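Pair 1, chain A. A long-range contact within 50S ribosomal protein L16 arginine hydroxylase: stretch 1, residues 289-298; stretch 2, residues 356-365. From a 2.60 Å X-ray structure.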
# COMPACT_ATOMS: atom_id res chain seq x y z
N GLN A 289 2.60 -24.35 -31.25
CA GLN A 289 1.19 -24.67 -31.43
C GLN A 289 0.85 -25.87 -30.55
O GLN A 289 1.67 -26.77 -30.40
CB GLN A 289 0.87 -24.94 -32.90
CG GLN A 289 0.87 -23.69 -33.77
CD GLN A 289 -0.11 -22.63 -33.27
OE1 GLN A 289 0.23 -21.46 -33.17
NE2 GLN A 289 -1.33 -23.05 -32.97
N PRO A 290 -0.35 -25.87 -29.95
CA PRO A 290 -0.76 -26.88 -28.96
C PRO A 290 -0.51 -28.33 -29.39
O PRO A 290 -0.09 -29.16 -28.57
CB PRO A 290 -2.26 -26.63 -28.83
CG PRO A 290 -2.41 -25.18 -29.11
CD PRO A 290 -1.39 -24.86 -30.16
N ASP A 291 -0.75 -28.64 -30.66
CA ASP A 291 -0.65 -30.02 -31.11
C ASP A 291 0.78 -30.50 -31.35
O ASP A 291 1.01 -31.70 -31.44
CB ASP A 291 -1.54 -30.28 -32.34
CG ASP A 291 -1.02 -29.61 -33.59
OD1 ASP A 291 -0.32 -28.58 -33.47
OD2 ASP A 291 -1.32 -30.10 -34.70
N GLU A 292 1.74 -29.59 -31.46
CA GLU A 292 3.13 -30.05 -31.50
C GLU A 292 3.68 -30.26 -30.10
O GLU A 292 4.70 -30.93 -29.92
CB GLU A 292 4.04 -29.16 -32.36
CG GLU A 292 4.16 -27.71 -31.94
CD GLU A 292 3.84 -26.76 -33.08
OE1 GLU A 292 2.99 -27.13 -33.92
OE2 GLU A 292 4.43 -25.66 -33.14
N ILE A 293 3.00 -29.71 -29.10
CA ILE A 293 3.28 -30.02 -27.71
C ILE A 293 2.66 -31.36 -27.35
O ILE A 293 3.30 -32.22 -26.73
CB ILE A 293 2.75 -28.92 -26.77
CG1 ILE A 293 3.66 -27.70 -26.85
CG2 ILE A 293 2.68 -29.43 -25.33
CD1 ILE A 293 3.12 -26.49 -26.16
N TYR A 294 1.40 -31.54 -27.76
CA TYR A 294 0.72 -32.82 -27.65
C TYR A 294 1.61 -33.89 -28.28
O TYR A 294 1.94 -34.89 -27.64
CB TYR A 294 -0.63 -32.78 -28.37
CG TYR A 294 -1.47 -34.05 -28.24
CD1 TYR A 294 -1.12 -35.22 -28.91
CD2 TYR A 294 -2.62 -34.07 -27.47
CE1 TYR A 294 -1.88 -36.36 -28.80
CE2 TYR A 294 -3.39 -35.21 -27.35
CZ TYR A 294 -3.01 -36.36 -28.02
OH TYR A 294 -3.77 -37.50 -27.91
N ASP A 295 1.99 -33.66 -29.54
CA ASP A 295 2.80 -34.62 -30.28
C ASP A 295 4.15 -34.85 -29.62
O ASP A 295 4.54 -36.00 -29.41
CB ASP A 295 2.98 -34.17 -31.74
CG ASP A 295 1.72 -34.33 -32.56
OD1 ASP A 295 0.90 -35.23 -32.24
OD2 ASP A 295 1.54 -33.56 -33.53
N ALA A 296 4.86 -33.77 -29.30
CA ALA A 296 6.17 -33.88 -28.65
C ALA A 296 6.10 -34.76 -27.41
O ALA A 296 6.92 -35.65 -27.23
CB ALA A 296 6.70 -32.51 -28.28
N LEU A 297 5.10 -34.51 -26.57
CA LEU A 297 4.92 -35.31 -25.36
C LEU A 297 4.60 -36.77 -25.67
O LEU A 297 5.22 -37.68 -25.12
CB LEU A 297 3.84 -34.70 -24.47
CG LEU A 297 4.26 -33.43 -23.73
CD1 LEU A 297 3.11 -32.89 -22.90
CD2 LEU A 297 5.48 -33.71 -22.85
N LYS A 298 3.64 -36.99 -26.56
CA LYS A 298 3.26 -38.34 -26.96
C LYS A 298 4.38 -39.04 -27.73
O LYS A 298 4.40 -40.27 -27.84
CB LYS A 298 1.98 -38.33 -27.79
CG LYS A 298 0.71 -38.14 -26.97
CD LYS A 298 0.41 -39.37 -26.13
CE LYS A 298 -0.63 -39.08 -25.06
NZ LYS A 298 -1.94 -38.65 -25.64
N PHE A 356 -6.88 -27.32 -21.67
CA PHE A 356 -5.68 -27.64 -20.91
C PHE A 356 -4.45 -27.58 -21.81
O PHE A 356 -3.41 -27.05 -21.41
CB PHE A 356 -5.77 -29.02 -20.26
CG PHE A 356 -4.55 -29.39 -19.47
CD1 PHE A 356 -4.43 -29.02 -18.14
CD2 PHE A 356 -3.51 -30.11 -20.05
CE1 PHE A 356 -3.30 -29.35 -17.41
CE2 PHE A 356 -2.38 -30.45 -19.32
CZ PHE A 356 -2.28 -30.07 -18.00
N LEU A 357 -4.57 -28.15 -23.00
CA LEU A 357 -3.48 -28.15 -23.96
C LEU A 357 -3.09 -26.72 -24.32
O LEU A 357 -1.91 -26.40 -24.46
CB LEU A 357 -3.87 -28.92 -25.22
CG LEU A 357 -2.77 -29.16 -26.25
CD1 LEU A 357 -1.59 -29.87 -25.60
CD2 LEU A 357 -3.29 -29.96 -27.43
N ALA A 358 -4.10 -25.86 -24.43
CA ALA A 358 -3.88 -24.45 -24.72
C ALA A 358 -3.12 -23.77 -23.58
O ALA A 358 -2.12 -23.08 -23.82
CB ALA A 358 -5.20 -23.75 -24.97
N MSE A 359 -3.59 -23.95 -22.36
CA MSE A 359 -2.92 -23.41 -21.18
C MSE A 359 -1.46 -23.84 -21.11
O MSE A 359 -0.56 -23.01 -20.97
CB MSE A 359 -3.61 -23.85 -19.89
CG MSE A 359 -2.73 -23.70 -18.66
SE MSE A 359 -3.52 -24.45 -17.05
CE MSE A 359 -5.17 -23.42 -17.05
N LEU A 360 -1.24 -25.15 -21.21
CA LEU A 360 0.09 -25.74 -21.18
C LEU A 360 0.96 -25.11 -22.25
O LEU A 360 2.13 -24.79 -22.03
CB LEU A 360 -0.00 -27.25 -21.39
CG LEU A 360 1.29 -28.07 -21.37
CD1 LEU A 360 2.08 -27.79 -20.10
CD2 LEU A 360 0.99 -29.55 -21.50
N ALA A 361 0.36 -24.91 -23.43
CA ALA A 361 1.03 -24.24 -24.53
C ALA A 361 1.46 -22.82 -24.15
O ALA A 361 2.56 -22.39 -24.49
CB ALA A 361 0.14 -24.22 -25.77
N ALA A 362 0.59 -22.11 -23.44
CA ALA A 362 0.90 -20.75 -23.01
C ALA A 362 2.02 -20.75 -21.97
O ALA A 362 2.83 -19.83 -21.93
CB ALA A 362 -0.34 -20.07 -22.46
N LEU A 363 2.05 -21.78 -21.13
CA LEU A 363 3.08 -21.90 -20.10
C LEU A 363 4.44 -22.20 -20.72
O LEU A 363 5.46 -21.64 -20.30
CB LEU A 363 2.70 -22.98 -19.09
CG LEU A 363 1.53 -22.66 -18.14
CD1 LEU A 363 1.15 -23.89 -17.32
CD2 LEU A 363 1.87 -21.49 -17.24
N VAL A 364 4.47 -23.09 -21.71
CA VAL A 364 5.71 -23.41 -22.40
C VAL A 364 6.21 -22.22 -23.23
O VAL A 364 7.38 -21.87 -23.18
CB VAL A 364 5.57 -24.67 -23.28
CG1 VAL A 364 6.83 -24.90 -24.10
CG2 VAL A 364 5.25 -25.88 -22.42
N ASN A 365 5.30 -21.61 -23.98
CA ASN A 365 5.63 -20.43 -24.78
C ASN A 365 6.10 -19.25 -23.93
O ASN A 365 6.78 -18.35 -24.42
CB ASN A 365 4.43 -20.01 -25.65
CG ASN A 365 4.13 -21.02 -26.74
OD1 ASN A 365 5.00 -21.76 -27.16
ND2 ASN A 365 2.88 -21.04 -27.19

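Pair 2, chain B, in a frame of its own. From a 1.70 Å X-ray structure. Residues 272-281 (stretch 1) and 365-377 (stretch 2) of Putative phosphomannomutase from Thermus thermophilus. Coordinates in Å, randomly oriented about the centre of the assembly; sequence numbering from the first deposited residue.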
# COMPACT_ATOMS: atom_id res chain seq x y z
N THR B 272 12.57 -3.19 5.94
CA THR B 272 13.92 -3.71 6.12
C THR B 272 13.93 -5.12 6.70
O THR B 272 14.77 -5.94 6.33
CB THR B 272 14.77 -2.77 7.02
OG1 THR B 272 14.14 -2.60 8.29
CG2 THR B 272 14.94 -1.43 6.34
N THR B 273 13.01 -5.41 7.62
CA THR B 273 12.93 -6.73 8.22
C THR B 273 12.60 -7.75 7.13
O THR B 273 13.20 -8.82 7.07
CB THR B 273 11.85 -6.80 9.33
OG1 THR B 273 12.22 -5.94 10.42
CG2 THR B 273 11.69 -8.22 9.84
N LEU B 274 11.65 -7.41 6.26
CA LEU B 274 11.27 -8.33 5.18
C LEU B 274 12.35 -8.39 4.11
O LEU B 274 12.53 -9.43 3.47
CB LEU B 274 9.92 -7.91 4.57
CG LEU B 274 8.70 -8.19 5.47
CD1 LEU B 274 7.43 -7.82 4.72
CD2 LEU B 274 8.67 -9.66 5.88
N ALA B 275 13.07 -7.30 3.90
CA ALA B 275 14.13 -7.32 2.89
C ALA B 275 15.21 -8.29 3.37
O ALA B 275 15.72 -9.08 2.59
CB ALA B 275 14.73 -5.92 2.71
N LEU B 276 15.52 -8.23 4.66
CA LEU B 276 16.54 -9.10 5.22
C LEU B 276 16.11 -10.56 5.14
O LEU B 276 16.88 -11.42 4.72
CB LEU B 276 16.81 -8.75 6.69
CG LEU B 276 17.82 -9.63 7.43
CD1 LEU B 276 19.17 -9.54 6.75
CD2 LEU B 276 17.92 -9.17 8.88
N TYR B 277 14.88 -10.82 5.54
CA TYR B 277 14.34 -12.18 5.51
C TYR B 277 14.35 -12.77 4.11
O TYR B 277 14.82 -13.89 3.90
CB TYR B 277 12.91 -12.18 6.07
CG TYR B 277 12.25 -13.55 6.01
CD1 TYR B 277 11.15 -13.78 5.19
CD2 TYR B 277 12.76 -14.61 6.75
CE1 TYR B 277 10.57 -15.04 5.11
CE2 TYR B 277 12.18 -15.88 6.68
CZ TYR B 277 11.09 -16.09 5.86
OH TYR B 277 10.53 -17.34 5.77
N ARG B 278 13.86 -12.01 3.13
CA ARG B 278 13.81 -12.50 1.76
C ARG B 278 15.22 -12.69 1.19
O ARG B 278 15.47 -13.66 0.47
CB ARG B 278 13.00 -11.54 0.88
CG ARG B 278 11.50 -11.64 1.12
CD ARG B 278 10.72 -10.47 0.51
NE ARG B 278 10.67 -10.47 -0.96
CZ ARG B 278 9.93 -11.31 -1.69
NH1 ARG B 278 9.18 -12.24 -1.11
NH2 ARG B 278 9.92 -11.19 -3.02
N PHE B 279 16.13 -11.79 1.53
CA PHE B 279 17.50 -11.91 1.05
C PHE B 279 18.12 -13.19 1.60
O PHE B 279 18.79 -13.93 0.88
CB PHE B 279 18.34 -10.73 1.50
CG PHE B 279 19.80 -10.88 1.19
CD1 PHE B 279 20.29 -10.58 -0.07
CD2 PHE B 279 20.68 -11.38 2.15
CE1 PHE B 279 21.64 -10.77 -0.38
CE2 PHE B 279 22.02 -11.57 1.85
CZ PHE B 279 22.50 -11.27 0.58
N ARG B 280 17.91 -13.44 2.89
CA ARG B 280 18.48 -14.63 3.52
C ARG B 280 17.85 -15.92 2.98
O ARG B 280 18.46 -16.98 3.07
CB ARG B 280 18.36 -14.55 5.04
CG ARG B 280 19.23 -13.44 5.64
CD ARG B 280 19.03 -13.24 7.15
NE ARG B 280 19.66 -14.29 7.96
CZ ARG B 280 19.77 -14.22 9.29
NH1 ARG B 280 19.32 -13.16 9.94
NH2 ARG B 280 20.34 -15.21 9.96
N LYS B 281 16.64 -15.83 2.43
CA LYS B 281 15.98 -17.00 1.86
C LYS B 281 16.57 -17.32 0.50
O LYS B 281 16.26 -18.34 -0.10
CB LYS B 281 14.47 -16.79 1.71
CG LYS B 281 13.68 -17.03 2.98
CD LYS B 281 12.18 -16.97 2.72
CE LYS B 281 11.72 -18.09 1.79
NZ LYS B 281 10.25 -18.07 1.58
N ASP B 365 10.69 -12.87 17.12
CA ASP B 365 9.56 -11.98 16.90
C ASP B 365 10.06 -10.80 16.07
O ASP B 365 11.26 -10.65 15.86
CB ASP B 365 8.92 -11.51 18.22
CG ASP B 365 9.84 -10.65 19.06
OD1 ASP B 365 10.42 -9.69 18.53
OD2 ASP B 365 9.96 -10.93 20.27
N LEU B 366 9.14 -9.98 15.58
CA LEU B 366 9.53 -8.86 14.73
C LEU B 366 10.51 -7.87 15.35
O LEU B 366 11.41 -7.37 14.67
CB LEU B 366 8.27 -8.12 14.25
CG LEU B 366 7.40 -8.98 13.33
CD1 LEU B 366 6.08 -8.27 13.06
CD2 LEU B 366 8.14 -9.26 12.02
N ALA B 367 10.34 -7.59 16.64
CA ALA B 367 11.22 -6.67 17.33
C ALA B 367 12.64 -7.21 17.32
O ALA B 367 13.60 -6.47 17.09
CB ALA B 367 10.74 -6.47 18.77
N GLU B 368 12.78 -8.52 17.54
CA GLU B 368 14.10 -9.13 17.54
C GLU B 368 14.69 -9.19 16.13
O GLU B 368 15.90 -9.05 15.96
CB GLU B 368 14.04 -10.53 18.15
CG GLU B 368 13.70 -10.52 19.64
CD GLU B 368 14.64 -9.61 20.43
OE1 GLU B 368 15.86 -9.89 20.47
OE2 GLU B 368 14.15 -8.62 21.02
N GLN B 369 13.84 -9.38 15.13
CA GLN B 369 14.34 -9.41 13.76
C GLN B 369 14.87 -8.04 13.39
O GLN B 369 15.91 -7.92 12.74
CB GLN B 369 13.24 -9.82 12.78
CG GLN B 369 12.85 -11.29 12.85
CD GLN B 369 11.86 -11.67 11.76
OE1 GLN B 369 12.14 -11.52 10.57
NE2 GLN B 369 10.69 -12.16 12.16
N PHE B 370 14.18 -6.99 13.81
CA PHE B 370 14.65 -5.65 13.48
C PHE B 370 15.94 -5.33 14.22
O PHE B 370 16.79 -4.61 13.69
CB PHE B 370 13.59 -4.60 13.79
CG PHE B 370 13.97 -3.23 13.31
CD1 PHE B 370 14.13 -2.98 11.95
CD2 PHE B 370 14.27 -2.22 14.22
CE1 PHE B 370 14.58 -1.75 11.50
CE2 PHE B 370 14.72 -0.98 13.79
CZ PHE B 370 14.88 -0.74 12.43
N LYS B 371 16.10 -5.86 15.43
CA LYS B 371 17.32 -5.63 16.21
C LYS B 371 18.49 -6.21 15.42
O LYS B 371 19.61 -5.69 15.46
CB LYS B 371 17.23 -6.32 17.57
CG LYS B 371 16.13 -5.79 18.48
CD LYS B 371 16.40 -4.37 18.93
CE LYS B 371 15.29 -3.89 19.86
NZ LYS B 371 15.54 -2.51 20.38
N GLU B 372 18.22 -7.29 14.70
CA GLU B 372 19.23 -7.95 13.87
C GLU B 372 19.52 -7.05 12.67
O GLU B 372 20.65 -7.00 12.18
CB GLU B 372 18.72 -9.32 13.42
CG GLU B 372 19.60 -10.07 12.42
CD GLU B 372 20.88 -10.64 13.03
OE1 GLU B 372 20.93 -10.88 14.26
OE2 GLU B 372 21.83 -10.87 12.26
N VAL B 373 18.50 -6.35 12.19
CA VAL B 373 18.71 -5.44 11.07
C VAL B 373 19.64 -4.34 11.56
O VAL B 373 20.58 -3.95 10.87
CB VAL B 373 17.38 -4.79 10.61
CG1 VAL B 373 17.66 -3.64 9.65
CG2 VAL B 373 16.50 -5.83 9.92
N GLU B 374 19.38 -3.83 12.76
CA GLU B 374 20.22 -2.77 13.31
C GLU B 374 21.65 -3.25 13.53
O GLU B 374 22.60 -2.49 13.33
CB GLU B 374 19.60 -2.24 14.61
CG GLU B 374 18.47 -1.24 14.35
CD GLU B 374 17.73 -0.80 15.59
OE1 GLU B 374 17.31 0.38 15.65
OE2 GLU B 374 17.54 -1.63 16.51
N ALA B 375 21.81 -4.51 13.93
CA ALA B 375 23.14 -5.06 14.16
C ALA B 375 23.91 -5.19 12.84
O ALA B 375 25.07 -4.80 12.75
CB ALA B 375 23.03 -6.43 14.84
N LEU B 376 23.25 -5.73 11.83
CA LEU B 376 23.88 -5.92 10.53
C LEU B 376 24.19 -4.60 9.80
O LEU B 376 25.12 -4.54 9.00
CB LEU B 376 23.00 -6.80 9.64
CG LEU B 376 22.78 -8.23 10.13
CD1 LEU B 376 21.78 -8.95 9.21
CD2 LEU B 376 24.12 -8.98 10.15
N THR B 377 23.40 -3.56 10.06
CA THR B 377 23.63 -2.27 9.41
C THR B 377 24.53 -1.37 10.25
O THR B 377 25.17 -0.46 9.72
CB THR B 377 22.31 -1.49 9.18
OG1 THR B 377 21.64 -1.30 10.42
CG2 THR B 377 21.41 -2.24 8.22
O HOH W 1 14.24 -10.58 9.16

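Both pairs cross two helices nearly at right angles, 90° in pair 1 and 80° in pair 2, with axes approaching to 9.2 and 9.3 Å. Fourteen central residues superpose at 0.6 Å RMSD, and the buried areas are similar, 392 and 419 Å². Neither crossing has a direct hydrogen bond between its stretches; side-chain packing makes up the direct contact, and a water adds a bridge in pair 2. A steep crossing gives each helix only a short patch to fill.

The tightest match is A:Ile293 with B:Leu276, whose CA atoms fall 0.2 Å apart. Both point toward the partner helix. In pair 1 the isoleucine is the knob, seated among A:Leu357, A:Leu360, A:Ala361 and A:Val364; its CD1 reaches 3.5 Å from CA of A:Ala361, an approach to the backbone itself beside a side chain of one carbon. At the matching position pair 2 has B:Val373, and there the leucine meets side chain rather than backbone: CD2 of B:Leu276 lies 3.8 Å from CG2 of B:Val373, while its CD1 reaches CD1 of B:Leu376 at 3.6 Å. That last residue matches A:Val364, whose CB is 4.2 Å from CD1 of A:Ile293.

One turn earlier, A:Pro290 matches B:Thr273. The proline lays CB 3.6 Å from CG of A:Leu357. The threonine is itself a knob, among B:Leu366, B:Gln369, B:Phe370 and B:Val373. Its partner at the A:Leu357 position is B:Gln369: the amide oxygen OE1 of B:Gln369 packs 3.4 Å from the methyl CG2 of B:Thr273, and the polar link is a water that donates to that OE1 at 2.7 Å and to O of B:Thr273 at 2.9 Å. A:Leu357 brings CD1 to 3.4 Å from O of A:Pro290 and CD2 to 4.0 Å from CB of A:Tyr294.

At the far end, A:Leu297 and A:Leu360 match B:Arg280 and B:Glu372. The leucines touch, CD1 of A:Leu297 to CD2 of A:Leu360, at 4.2 Å. The charged pair keeps the same places without a salt bridge: NH1 of B:Arg280 is 4.1 Å from OE2 of B:Glu372, which lies well out of the guanidinium plane. The glutamate still contributes its aliphatic part, CG lying 4.0 Å from CD2 of B:Leu276.

The rule to read here is that much the same backbone positions line both contacts, though not every matched CA-to-CB bond points alike, while their chemistry varies: a branched aliphatic at the central site is common to both, and around it, where pair 1 has A:Leu357, pair 2 has B:Gln369 with a water, and where pair 1 has A:Leu360, pair 2 has B:Glu372 packing through its CG.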